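Local coordinates for DNA polymerase (Bacillus phage phi29, PDB 2PY5), which replicates viral DNA by protein-primed, strand-displacing synthesis with high processivity and fidelity, and carries a 3'-5' exonuclease activity in its N-terminal region, at residues F[69-74]-F[410-415]; F[49-52]-F[57-60]; F[38-43]-F[165-170]. The protein carries 2 engineered substitutions. All coordinates share one frame; numbering follows the deposited sequence.

Contact 1 of 3, residues F[69-74]-F[410-415]. With EDO (1,2-ethanediol), chain O; nucleotides of chain B.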
loop_
_atom_site.group_PDB
_atom_site.type_symbol
_atom_site.label_atom_id
_atom_site.label_comp_id
_atom_site.label_asym_id
_atom_site.label_seq_id
_atom_site.Cartn_x
_atom_site.Cartn_y
_atom_site.Cartn_z
ATOM N N PHE F 69 -16.280 16.398 -2.794
ATOM C CA PHE F 69 -17.506 16.927 -3.368
ATOM C C PHE F 69 -18.673 16.809 -2.396
ATOM O O PHE F 69 -19.479 17.738 -2.257
ATOM C CB PHE F 69 -17.811 16.275 -4.724
ATOM C CG PHE F 69 -16.816 16.631 -5.783
ATOM C CD1 PHE F 69 -15.587 15.965 -5.873
ATOM C CD2 PHE F 69 -17.068 17.661 -6.676
ATOM C CE1 PHE F 69 -14.652 16.339 -6.844
ATOM C CE2 PHE F 69 -16.147 17.988 -7.631
ATOM C CZ PHE F 69 -14.954 17.323 -7.722
ATOM N N ILE F 70 -18.745 15.669 -1.697
ATOM C CA ILE F 70 -19.790 15.413 -0.725
ATOM C C ILE F 70 -19.711 16.382 0.439
ATOM O O ILE F 70 -20.717 16.955 0.843
ATOM C CB ILE F 70 -19.697 13.941 -0.240
ATOM C CG1 ILE F 70 -20.095 12.987 -1.359
ATOM C CG2 ILE F 70 -20.544 13.687 1.005
ATOM C CD1 ILE F 70 -19.693 11.573 -1.116
ATOM N N ILE F 71 -18.510 16.582 0.979
ATOM C CA ILE F 71 -18.334 17.493 2.118
ATOM C C ILE F 71 -18.596 18.954 1.713
ATOM O O ILE F 71 -19.226 19.704 2.471
ATOM C CB ILE F 71 -16.996 17.280 2.845
ATOM C CG1 ILE F 71 -16.972 15.879 3.465
ATOM C CG2 ILE F 71 -16.832 18.301 3.978
ATOM C CD1 ILE F 71 -15.664 15.544 4.161
ATOM N N ASN F 72 -18.113 19.354 0.534
ATOM C CA ASN F 72 -18.457 20.674 0.007
ATOM C C ASN F 72 -19.978 20.875 -0.027
ATOM O O ASN F 72 -20.477 21.939 0.299
ATOM C CB ASN F 72 -17.867 20.879 -1.395
ATOM C CG ASN F 72 -16.460 21.453 -1.361
ATOM O OD1 ASN F 72 -15.459 20.699 -1.318
ATOM N ND2 ASN F 72 -16.363 22.754 -1.347
ATOM N N TRP F 73 -20.723 19.847 -0.417
ATOM C CA TRP F 73 -22.185 19.961 -0.459
ATOM C C TRP F 73 -22.763 20.056 0.953
ATOM O O TRP F 73 -23.578 20.926 1.237
ATOM C CB TRP F 73 -22.805 18.777 -1.202
ATOM C CG TRP F 73 -24.297 18.879 -1.400
ATOM C CD1 TRP F 73 -24.940 19.370 -2.502
ATOM C CD2 TRP F 73 -25.331 18.496 -0.475
ATOM N NE1 TRP F 73 -26.289 19.322 -2.326
ATOM C CE2 TRP F 73 -26.568 18.791 -1.095
ATOM C CE3 TRP F 73 -25.337 17.935 0.804
ATOM C CZ2 TRP F 73 -27.792 18.545 -0.476
ATOM C CZ3 TRP F 73 -26.542 17.678 1.415
ATOM C CH2 TRP F 73 -27.764 18.003 0.781
ATOM N N LEU F 74 -22.312 19.164 1.842
ATOM C CA LEU F 74 -22.833 19.121 3.192
ATOM C C LEU F 74 -22.711 20.490 3.847
ATOM O O LEU F 74 -23.660 20.984 4.415
ATOM C CB LEU F 74 -22.121 18.039 4.027
ATOM C CG LEU F 74 -22.464 16.605 3.648
ATOM C CD1 LEU F 74 -21.438 15.657 4.249
ATOM C CD2 LEU F 74 -23.863 16.222 4.128
ATOM N N GLY F 410 -14.033 29.130 0.187
ATOM C CA GLY F 410 -15.052 28.132 -0.111
ATOM C C GLY F 410 -14.482 26.764 -0.466
ATOM O O GLY F 410 -15.234 25.853 -0.836
ATOM N N ALA F 411 -13.158 26.613 -0.390
ATOM C CA ALA F 411 -12.516 25.301 -0.581
ATOM C C ALA F 411 -12.318 24.618 0.766
ATOM O O ALA F 411 -12.257 25.284 1.806
ATOM C CB ALA F 411 -11.169 25.448 -1.283
ATOM N N LEU F 412 -12.225 23.286 0.753
ATOM C CA LEU F 412 -11.976 22.542 1.967
ATOM C C LEU F 412 -10.555 22.738 2.482
ATOM O O LEU F 412 -9.584 22.676 1.709
ATOM C CB LEU F 412 -12.210 21.050 1.732
ATOM C CG LEU F 412 -13.667 20.628 1.608
ATOM C CD1 LEU F 412 -13.750 19.144 1.365
ATOM C CD2 LEU F 412 -14.459 21.025 2.874
ATOM N N GLY F 413 -10.449 22.930 3.792
ATOM C CA GLY F 413 -9.196 22.860 4.512
ATOM C C GLY F 413 -9.341 21.785 5.573
ATOM O O GLY F 413 -10.443 21.245 5.775
ATOM N N PHE F 414 -8.233 21.453 6.226
ATOM C CA PHE F 414 -8.201 20.391 7.224
ATOM C C PHE F 414 -7.380 20.824 8.419
ATOM O O PHE F 414 -6.297 21.415 8.264
ATOM C CB PHE F 414 -7.637 19.123 6.598
ATOM C CG PHE F 414 -8.413 18.683 5.398
ATOM C CD1 PHE F 414 -8.137 19.205 4.144
ATOM C CD2 PHE F 414 -9.459 17.799 5.531
ATOM C CE1 PHE F 414 -8.877 18.839 3.041
ATOM C CE2 PHE F 414 -10.212 17.424 4.423
ATOM C CZ PHE F 414 -9.921 17.941 3.187
ATOM N N ARG F 415 -7.921 20.590 9.610
ATOM C CA ARG F 415 -7.227 20.912 10.849
ATOM C C ARG F 415 -6.989 19.622 11.607
ATOM O O ARG F 415 -7.793 18.710 11.536
ATOM C CB ARG F 415 -8.036 21.896 11.708
ATOM C CG ARG F 415 -9.401 21.418 12.183
ATOM C CD ARG F 415 -10.061 22.463 13.037
ATOM N NE ARG F 415 -11.445 22.143 13.366
ATOM C CZ ARG F 415 -11.828 21.351 14.365
ATOM N NH1 ARG F 415 -10.943 20.765 15.152
ATOM N NH2 ARG F 415 -13.120 21.145 14.571
HETATM C C1 EDO O . -12.287 25.766 11.698
HETATM O O1 EDO O . -12.826 24.586 12.304
HETATM C C2 EDO O . -10.927 26.113 12.312
HETATM O O2 EDO O . -9.876 26.164 11.332
ATOM P P DT B 5 -1.506 18.215 5.715
ATOM O OP1 DT B 5 -0.059 18.482 5.924
ATOM O OP2 DT B 5 -2.447 18.250 6.858
ATOM O "O5'" DT B 5 -2.075 19.276 4.658
ATOM C "C5'" DT B 5 -1.370 19.548 3.458
ATOM C "C4'" DT B 5 -2.313 20.099 2.407
ATOM O "O4'" DT B 5 -3.208 19.062 1.937
ATOM C "C3'" DT B 5 -3.229 21.224 2.867
ATOM O "O3'" DT B 5 -3.403 22.137 1.794
ATOM C "C2'" DT B 5 -4.535 20.518 3.224
ATOM C "C1'" DT B 5 -4.560 19.442 2.153
ATOM N N1 DT B 5 -5.255 18.174 2.515
ATOM C C2 DT B 5 -6.178 17.633 1.643
ATOM O O2 DT B 5 -6.508 18.111 0.549
ATOM N N3 DT B 5 -6.709 16.448 2.100
ATOM C C4 DT B 5 -6.434 15.789 3.285
ATOM O O4 DT B 5 -6.977 14.722 3.556
ATOM C C5 DT B 5 -5.454 16.405 4.134
ATOM C C7 DT B 5 -5.068 15.790 5.439
ATOM C C6 DT B 5 -4.911 17.561 3.715
#

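Contact 2 of 3, residues F[49-52]-F[57-60]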
loop_
_atom_site.group_PDB
_atom_site.type_symbol
_atom_site.label_atom_id
_atom_site.label_comp_id
_atom_site.label_asym_id
_atom_site.label_seq_id
_atom_site.Cartn_x
_atom_site.Cartn_y
_atom_site.Cartn_z
ATOM N N ALA F 49 -29.996 14.273 -1.973
ATOM C CA ALA F 49 -31.336 14.053 -1.435
ATOM C C ALA F 49 -31.570 12.549 -1.210
ATOM O O ALA F 49 -32.113 12.157 -0.187
ATOM C CB ALA F 49 -32.413 14.647 -2.371
ATOM N N TRP F 50 -31.133 11.732 -2.167
ATOM C CA TRP F 50 -31.217 10.283 -2.068
ATOM C C TRP F 50 -30.340 9.769 -0.910
ATOM O O TRP F 50 -30.801 8.955 -0.080
ATOM C CB TRP F 50 -30.822 9.643 -3.407
ATOM C CG TRP F 50 -30.666 8.151 -3.338
ATOM C CD1 TRP F 50 -31.669 7.221 -3.384
ATOM C CD2 TRP F 50 -29.439 7.417 -3.211
ATOM N NE1 TRP F 50 -31.138 5.959 -3.283
ATOM C CE2 TRP F 50 -29.778 6.046 -3.183
ATOM C CE3 TRP F 50 -28.085 7.781 -3.125
ATOM C CZ2 TRP F 50 -28.817 5.044 -3.058
ATOM C CZ3 TRP F 50 -27.127 6.776 -3.004
ATOM C CH2 TRP F 50 -27.506 5.419 -2.987
ATOM N N VAL F 51 -29.107 10.256 -0.843
ATOM C CA VAL F 51 -28.189 9.892 0.248
ATOM C C VAL F 51 -28.864 10.117 1.606
ATOM O O VAL F 51 -28.770 9.274 2.500
ATOM C CB VAL F 51 -26.880 10.715 0.211
ATOM C CG1 VAL F 51 -26.042 10.484 1.484
ATOM C CG2 VAL F 51 -26.073 10.418 -1.053
ATOM N N LEU F 52 -29.556 11.242 1.765
ATOM C CA LEU F 52 -30.094 11.590 3.070
ATOM C C LEU F 52 -31.243 10.695 3.472
ATOM O O LEU F 52 -31.480 10.498 4.663
ATOM C CB LEU F 52 -30.487 13.049 3.148
ATOM C CG LEU F 52 -29.385 14.083 2.983
ATOM C CD1 LEU F 52 -29.945 15.501 3.197
ATOM C CD2 LEU F 52 -28.192 13.831 3.883
ATOM N N ASP F 57 -25.348 1.992 3.459
ATOM C CA ASP F 57 -23.909 2.065 3.405
ATOM C C ASP F 57 -23.496 2.269 1.949
ATOM O O ASP F 57 -23.821 1.441 1.096
ATOM C CB ASP F 57 -23.312 0.751 3.894
ATOM C CG ASP F 57 -23.519 0.513 5.378
ATOM O OD1 ASP F 57 -23.989 1.423 6.095
ATOM O OD2 ASP F 57 -23.188 -0.612 5.832
ATOM N N LEU F 58 -22.776 3.355 1.673
ATOM C CA LEU F 58 -22.362 3.704 0.313
ATOM C C LEU F 58 -20.873 3.549 0.211
ATOM O O LEU F 58 -20.150 3.757 1.188
ATOM C CB LEU F 58 -22.706 5.150 -0.042
ATOM C CG LEU F 58 -24.115 5.657 0.222
ATOM C CD1 LEU F 58 -24.328 7.080 -0.392
ATOM C CD2 LEU F 58 -25.186 4.643 -0.205
ATOM N N TYR F 59 -20.425 3.200 -0.983
ATOM C CA TYR F 59 -19.006 3.038 -1.278
ATOM C C TYR F 59 -18.632 3.838 -2.501
ATOM O O TYR F 59 -19.291 3.708 -3.548
ATOM C CB TYR F 59 -18.708 1.560 -1.551
ATOM C CG TYR F 59 -18.796 0.731 -0.308
ATOM C CD1 TYR F 59 -20.021 0.244 0.151
ATOM C CD2 TYR F 59 -17.652 0.468 0.433
ATOM C CE1 TYR F 59 -20.096 -0.501 1.313
ATOM C CE2 TYR F 59 -17.719 -0.276 1.594
ATOM C CZ TYR F 59 -18.935 -0.745 2.036
ATOM O OH TYR F 59 -18.998 -1.485 3.206
ATOM N N PHE F 60 -17.587 4.657 -2.385
ATOM C CA PHE F 60 -16.960 5.299 -3.537
ATOM C C PHE F 60 -15.559 4.744 -3.631
ATOM O O PHE F 60 -14.912 4.473 -2.586
ATOM C CB PHE F 60 -16.871 6.827 -3.382
ATOM C CG PHE F 60 -18.184 7.545 -3.586
ATOM C CD1 PHE F 60 -19.123 7.619 -2.566
ATOM C CD2 PHE F 60 -18.455 8.171 -4.789
ATOM C CE1 PHE F 60 -20.302 8.293 -2.747
ATOM C CE2 PHE F 60 -19.657 8.846 -4.967
ATOM C CZ PHE F 60 -20.567 8.910 -3.940
#

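Contact 3 of 3, residues F[38-43]-F[165-170]. With EDO (1,2-ethanediol), chain P.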
loop_
_atom_site.group_PDB
_atom_site.type_symbol
_atom_site.label_atom_id
_atom_site.label_comp_id
_atom_site.label_asym_id
_atom_site.label_seq_id
_atom_site.Cartn_x
_atom_site.Cartn_y
_atom_site.Cartn_z
ATOM N N TYR F 38 -30.376 0.640 -9.878
ATOM C CA TYR F 38 -29.339 1.622 -10.099
ATOM C C TYR F 38 -29.928 2.895 -10.691
ATOM O O TYR F 38 -31.023 2.886 -11.240
ATOM C CB TYR F 38 -28.242 1.038 -11.005
ATOM C CG TYR F 38 -28.563 1.117 -12.473
ATOM C CD1 TYR F 38 -28.071 2.160 -13.242
ATOM C CD2 TYR F 38 -29.368 0.179 -13.079
ATOM C CE1 TYR F 38 -28.353 2.265 -14.562
ATOM C CE2 TYR F 38 -29.666 0.272 -14.423
ATOM C CZ TYR F 38 -29.156 1.329 -15.157
ATOM O OH TYR F 38 -29.440 1.447 -16.500
ATOM N N LYS F 39 -29.187 3.987 -10.556
ATOM C CA LYS F 39 -29.595 5.243 -11.149
ATOM C C LYS F 39 -28.380 6.092 -11.485
ATOM O O LYS F 39 -27.418 6.159 -10.715
ATOM C CB LYS F 39 -30.528 6.005 -10.210
ATOM C CG LYS F 39 -31.097 7.277 -10.871
ATOM C CD LYS F 39 -32.346 7.824 -10.203
ATOM C CE LYS F 39 -32.796 9.145 -10.864
ATOM N NZ LYS F 39 -33.414 8.963 -12.223
ATOM N N ILE F 40 -28.428 6.706 -12.658
ATOM C CA ILE F 40 -27.431 7.682 -13.081
ATOM C C ILE F 40 -28.138 8.996 -13.397
ATOM O O ILE F 40 -29.168 9.008 -14.080
ATOM C CB ILE F 40 -26.651 7.158 -14.303
ATOM C CG1 ILE F 40 -25.785 5.963 -13.882
ATOM C CG2 ILE F 40 -25.789 8.260 -14.931
ATOM C CD1 ILE F 40 -25.335 5.103 -15.025
ATOM N N GLY F 41 -27.584 10.099 -12.892
ATOM C CA GLY F 41 -28.170 11.423 -13.074
ATOM C C GLY F 41 -27.102 12.494 -13.166
ATOM O O GLY F 41 -25.908 12.204 -13.041
ATOM N N ASN F 42 -27.536 13.741 -13.352
ATOM C CA ASN F 42 -26.605 14.837 -13.603
ATOM C C ASN F 42 -26.670 15.948 -12.556
ATOM O O ASN F 42 -26.248 17.066 -12.809
ATOM C CB ASN F 42 -26.798 15.384 -15.024
ATOM C CG ASN F 42 -28.080 16.187 -15.188
ATOM O OD1 ASN F 42 -28.915 16.241 -14.273
ATOM N ND2 ASN F 42 -28.243 16.839 -16.358
ATOM N N SER F 43 -27.169 15.622 -11.368
ATOM C CA SER F 43 -27.342 16.607 -10.288
ATOM C C SER F 43 -26.863 16.079 -8.945
ATOM O O SER F 43 -27.395 15.100 -8.460
ATOM C CB SER F 43 -28.822 16.969 -10.176
ATOM O OG SER F 43 -29.094 17.720 -9.012
ATOM N N TYR F 165 -20.231 4.127 -19.449
ATOM C CA TYR F 165 -18.981 4.128 -18.684
ATOM C C TYR F 165 -19.242 4.218 -17.178
ATOM O O TYR F 165 -18.616 3.522 -16.378
ATOM C CB TYR F 165 -18.079 5.301 -19.087
ATOM C CG TYR F 165 -17.159 5.053 -20.259
ATOM C CD1 TYR F 165 -16.275 3.976 -20.269
ATOM C CD2 TYR F 165 -17.143 5.928 -21.347
ATOM C CE1 TYR F 165 -15.423 3.758 -21.345
ATOM C CE2 TYR F 165 -16.288 5.721 -22.422
ATOM C CZ TYR F 165 -15.432 4.635 -22.415
ATOM O OH TYR F 165 -14.585 4.427 -23.482
ATOM N N ILE F 166 -20.160 5.097 -16.791
ATOM C CA ILE F 166 -20.481 5.302 -15.388
ATOM C C ILE F 166 -21.118 4.037 -14.803
ATOM O O ILE F 166 -20.746 3.583 -13.717
ATOM C CB ILE F 166 -21.419 6.539 -15.200
ATOM C CG1 ILE F 166 -20.706 7.822 -15.655
ATOM C CG2 ILE F 166 -21.873 6.654 -13.726
ATOM C CD1 ILE F 166 -21.659 9.000 -15.944
ATOM N N LYS F 167 -22.056 3.456 -15.538
ATOM C CA LYS F 167 -22.705 2.224 -15.123
ATOM C C LYS F 167 -21.685 1.089 -14.966
ATOM O O LYS F 167 -21.755 0.299 -14.020
ATOM C CB LYS F 167 -23.770 1.816 -16.140
ATOM C CG LYS F 167 -24.688 0.733 -15.635
ATOM C CD LYS F 167 -25.711 0.376 -16.658
ATOM C CE LYS F 167 -26.565 -0.775 -16.188
ATOM N NZ LYS F 167 -27.610 -1.125 -17.184
ATOM N N ASN F 168 -20.734 1.017 -15.889
ATOM C CA ASN F 168 -19.696 -0.023 -15.837
ATOM C C ASN F 168 -18.806 0.178 -14.613
ATOM O O ASN F 168 -18.490 -0.787 -13.894
ATOM C CB ASN F 168 -18.861 0.001 -17.119
ATOM C CG ASN F 168 -17.777 -1.050 -17.134
ATOM O OD1 ASN F 168 -16.619 -0.755 -17.448
ATOM N ND2 ASN F 168 -18.142 -2.291 -16.809
ATOM N N ASP F 169 -18.388 1.419 -14.371
ATOM C CA ASP F 169 -17.551 1.725 -13.199
ATOM C C ASP F 169 -18.204 1.301 -11.897
ATOM O O ASP F 169 -17.572 0.629 -11.075
ATOM C CB ASP F 169 -17.232 3.216 -13.099
ATOM C CG ASP F 169 -16.150 3.656 -14.049
ATOM O OD1 ASP F 169 -15.598 2.811 -14.782
ATOM O OD2 ASP F 169 -15.847 4.872 -14.049
ATOM N N ILE F 170 -19.456 1.698 -11.684
ATOM C CA ILE F 170 -20.130 1.341 -10.425
ATOM C C ILE F 170 -20.437 -0.161 -10.351
ATOM O O ILE F 170 -20.434 -0.734 -9.274
ATOM C CB ILE F 170 -21.397 2.203 -10.149
ATOM C CG1 ILE F 170 -22.519 1.961 -11.181
ATOM C CG2 ILE F 170 -20.996 3.685 -10.095
ATOM C CD1 ILE F 170 -23.713 2.923 -11.007
HETATM C C1 EDO P . -31.750 19.808 -8.237
HETATM O O1 EDO P . -31.712 18.593 -8.993
HETATM C C2 EDO P . -30.639 20.754 -8.677
HETATM O O2 EDO P . -30.653 21.960 -7.893
#

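Contact 1 of 3, residues F[69-74]-F[410-415]
Asn72 of helix 63-76 and Leu412, at the start of strand 412-416, bring the two backbones nearest, with their CA atoms 7.0 Å apart. The helix offers one turn to the edge of a loop-to-strand junction: Gly410 and Ala411 are still loop, and the hairpin strand begins at Leu412. Helix and strand are bridged by side chains. Leu412 points at the helix and makes the largest share of the contact. Its CD2 meets Ile71 CG2 at 3.8 Å, while its CD1 lies 4.0 Å from Ile71 CB, the two side chains crossing at about a right angle. With chi1 of -64°, Ile71 has CG2 anti to the backbone N, and it is this short branch that faces Leu412. The other flank of Leu412 rests along the end of the Asn72 side chain. Gly410 O accepts a hydrogen bond from Arg76 NH2, one helical turn on from Asn72. Farther along the strand, Phe414 lays one ring face against the thymine of DT5 of chain B, its CE1 3.3 Å from C2 of that base. The contact therefore ties the exonuclease region to TPR2, the insertion of this protein-primed polymerase, right beside bound DNA. Strand 402-406 pairs with 412-416 and adds Pro404 and Leu406 to the apolar patch, while strands 89-94 and 100-110 underlie Ile71 and helix 44-54 packs against Trp73.

Contact 2 of 3, residues F[49-52]-F[57-60]
Leu58 of strand 57-60 reaches across to Trp50 and Val51 of helix 44-54, and apolar packing makes up the whole of this contact. Both methyls of Leu58 are used. CD2 touches the outer corner of the indole's six-membered ring, 3.7 Å from Trp50 CH2, and CD1 lies 3.8 Å from Trp50 CZ3. The same CD1 meets Val51 CG2, also at 3.8 Å, so that one methyl is shared by two successive helix residues. Trp50 and Leu58 approach from opposite directions, their far ends meeting midway, whereas Val51 runs obliquely to the leucine and is reached by a single branch. The long stretch of the indole toward the strand follows from chi1 of 171°, which sets CG anti to the backbone N and carries the six-membered ring out from the helix. The closest pair of CA atoms, those of Val51 and Leu58, remains 8.5 Å apart, a gap spanned by side chains.

Aromatic contacts fix the indole further: it stacks on Tyr29 and meets Tyr9 edge-to-face. Polar links lie to the side, with Val51 O accepting a hydrogen bond from Thr117 OG1 and Asp57 forming a salt bridge to Arg6.

Helix 44-54 is the connection of a beta-alpha-beta crossover between the parallel strands 38-41 and 57-60, which are separated in the sheet by 24-31 and 8-15. Leu58 sits on the face of the sheet that helix 44-54 covers, beside Tyr9 and Cys11 of strand 8-15 and Thr117 of strand 113-121; next along the strand, Tyr59, which interacts with the primer terminal protein, points away from the helix.

Contact 3 of 3, residues F[38-43]-F[165-170]
Tyr38 and Ile40 of strand 38-41 face Ile166 and Lys167 of helix 160-182, joining the edge strand of the RNase H-like exonuclease fold to the helix that carries Asp169, a magnesium ligand. The short axes of strand and helix approach to 9.5 Å and run at 137° to each other. The residues alternate: Tyr38 and Ile40 turn toward the helix, and Lys39 between them turns away.

With chi1 at 83°, CG of Tyr38 lies between the backbone N and the carbonyl carbon, and the ring stands where Lys167 can pass over one face. The extended chain of Lys167 crosses the tyrosine side chain at about a right angle and runs over that face toward the rim, its CE 3.9 Å from the centroid of the Tyr38 ring, a CH-pi contact. The straight chain carries the ammonium on past the ring to the phenol, where Lys167 NZ gives a weak hydrogen bond to Tyr38 OH at 3.2 Å. The stronger partner of that hydroxyl is Tyr163 OH, one turn earlier on the same helix, so the hydroxyl has two partners on one helix, the lysine bond being the weak one.

Deeper in, Ile40 sends its long branch at the helix. CG1 meets Ile166 CG2 at 4.0 Å, and CD1 comes within 3.7 Å of Lys167 N, close up against the helix backbone. Ile166 also touches Glu14, a residue essential for exonucleolysis, and Asp169 of the next turn contacts a phosphate of the bound DNA.

Beyond the strand, Ser43 occupies the N-cap position of helix 44-54: OG bonds to Glu46 N and is also hydrogen-bonded, at 2.8 Å, to O1 of a 1,2-ethanediol probably left from crystallisation.

In the fold
All three contacts involve the exonuclease region. Contacts 2 and 3 share the same sheet but lie on its two faces, centres about 13 Å apart: helix 44-54 packs on one, helix 160-182 on the other. Contact 2 falls within the span of chain that contact 3 closes and ends before contact 1 begins. In contact 1, centred about 17 Å from contact 2, helix 63-76, which follows strand 57-60 in the chain, touches it directly, Ile70 CD1 packing on Phe60 CE1 at 3.7 Å. Contacts 1 and 3, centres about 23 Å apart, do not touch, and their segments alternate along the chain. Contact 1 alone leaves that domain, joining it to the TPR2 hairpin.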